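Local structure of inactive glucansucrase (Lactobacillus reuteri, 5JBD) at residues 287-292 against 820-825. The protein is an inactive member of glycoside hydrolase family 70, a large multidomain protein built around a TIM-type barrel, with a bound calcium ion. Sequence-based numbering, arbitrary orientation.
With CA (calcium ion), chain C.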
# COMPACT_ATOMS: atom_id res chain seq x y z
N ASN A 287 8.65 -2.96 6.43
CA ASN A 287 8.73 -4.15 5.57
C ASN A 287 9.84 -4.05 4.51
O ASN A 287 9.85 -4.80 3.55
CB ASN A 287 7.38 -4.36 4.90
CG ASN A 287 6.23 -4.28 5.88
OD1 ASN A 287 5.48 -3.31 5.84
ND2 ASN A 287 6.10 -5.26 6.78
N ILE A 288 10.77 -3.12 4.73
CA ILE A 288 11.89 -2.86 3.83
C ILE A 288 13.16 -2.82 4.68
O ILE A 288 13.12 -2.41 5.83
CB ILE A 288 11.69 -1.54 3.05
CG1 ILE A 288 11.58 -0.32 3.99
CG2 ILE A 288 10.46 -1.63 2.16
CD1 ILE A 288 11.15 0.97 3.31
N ASP A 289 14.28 -3.24 4.10
CA ASP A 289 15.59 -3.12 4.74
C ASP A 289 15.74 -1.70 5.31
O ASP A 289 15.62 -0.71 4.58
CB ASP A 289 16.71 -3.45 3.74
CG ASP A 289 18.08 -3.61 4.40
OD1 ASP A 289 18.43 -2.81 5.28
OD2 ASP A 289 18.83 -4.53 4.01
N ALA A 290 15.93 -1.61 6.63
CA ALA A 290 15.97 -0.30 7.31
C ALA A 290 17.12 0.60 6.89
O ALA A 290 17.08 1.80 7.17
CB ALA A 290 15.96 -0.47 8.83
N ASP A 291 18.14 0.05 6.20
CA ASP A 291 19.18 0.87 5.57
C ASP A 291 18.59 2.03 4.78
O ASP A 291 19.17 3.12 4.77
CB ASP A 291 20.02 0.07 4.58
CG ASP A 291 20.84 -1.02 5.22
OD1 ASP A 291 20.98 -1.08 6.46
OD2 ASP A 291 21.36 -1.86 4.43
N VAL A 292 17.46 1.80 4.09
CA VAL A 292 16.91 2.83 3.21
C VAL A 292 16.33 4.01 3.98
O VAL A 292 16.27 5.12 3.46
CB VAL A 292 15.88 2.27 2.19
CG1 VAL A 292 16.48 1.13 1.38
CG2 VAL A 292 14.57 1.86 2.87
N ALA A 820 26.38 0.88 4.74
CA ALA A 820 25.07 0.50 5.28
C ALA A 820 25.19 -0.58 6.37
O ALA A 820 26.07 -1.43 6.34
CB ALA A 820 24.16 0.01 4.16
N ILE A 821 24.28 -0.52 7.35
CA ILE A 821 24.30 -1.45 8.50
C ILE A 821 24.07 -2.89 8.05
O ILE A 821 24.83 -3.77 8.40
CB ILE A 821 23.24 -1.05 9.58
CG1 ILE A 821 23.61 0.32 10.18
CG2 ILE A 821 23.14 -2.12 10.68
CD1 ILE A 821 22.72 0.89 11.30
N SER A 822 23.01 -3.13 7.29
CA SER A 822 22.62 -4.51 6.99
C SER A 822 23.67 -5.24 6.14
O SER A 822 23.90 -6.42 6.37
CB SER A 822 21.23 -4.58 6.32
OG SER A 822 21.27 -4.28 4.93
N THR A 823 24.32 -4.52 5.23
CA THR A 823 25.31 -5.13 4.28
C THR A 823 26.77 -4.89 4.59
O THR A 823 27.62 -5.67 4.15
CB THR A 823 25.11 -4.59 2.87
OG1 THR A 823 25.25 -3.15 2.88
CG2 THR A 823 23.75 -4.97 2.35
N GLY A 824 27.07 -3.81 5.31
CA GLY A 824 28.45 -3.37 5.51
C GLY A 824 29.12 -2.76 4.27
O GLY A 824 30.33 -2.57 4.29
N VAL A 825 28.34 -2.43 3.23
CA VAL A 825 28.87 -1.74 2.04
C VAL A 825 28.02 -0.53 1.69
O VAL A 825 26.86 -0.42 2.13
CB VAL A 825 29.00 -2.68 0.81
CG1 VAL A 825 29.96 -3.82 1.11
CG2 VAL A 825 27.66 -3.22 0.36
CA CA C . 9.87 -5.97 1.45
O HOH W 1 10.95 -4.55 -0.16
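The backbones of Asp-291 and Ala-820 come closest, with CA atoms 5.9 Å apart, where the chain enters helix 291-304 and meets a tight loop that folds back on itself through bonds from Gly-824 N to Ala-820 O and from Ala-820 N to Val-825 O. Two carboxylates and one serine carry the contact. Asp-291 meets Ser-822 with both oxygens: the backbone N-H of Ser-822 gives a hydrogen bond to the syn lone pair of OD1 at 3.0 Å and 164°, while OD2 lies 2.5 Å from Ser-822 OG, a very short separation. Asp-289 OD2 also approaches that hydroxyl, at 2.6 Å from Ser-822 OG, and which carboxylate receives its single proton is not settled. The serine hydroxyl lies between its own backbone N and carbonyl carbon, reaching both acids. Asp-289 precedes the turn that leads into the helix: its CG is anti to the backbone N, chi1 -169°, and OD1 makes a capping bond with Asp-291 N at 3.0 Å, met on its anti side, 19° out of the carboxylate plane. This helix follows barrel strand 279-282, and the loop between them supplies Asn-287, whose carbonyl O binds the calcium ion at 2.4 Å alongside Glu-237, Asp-243 and Asn-751. The 820-825 loop comes from far along the chain, between helix 805-811 and strand 841-845. Ala-820 CB packs against the Asp-291 carboxylate, 3.4 Å from OD2. Two buried acids this close, with Asp-289 OD1 and Asp-291 OD2 both acceptors, may well repel; on Asp-291, Gln-226 donates to OD1 and Gln-252 to OD2, which would offset some of that charge. Beyond Ser-822, Thr-823 OG1 accepts from Val-825 N in an ST turn.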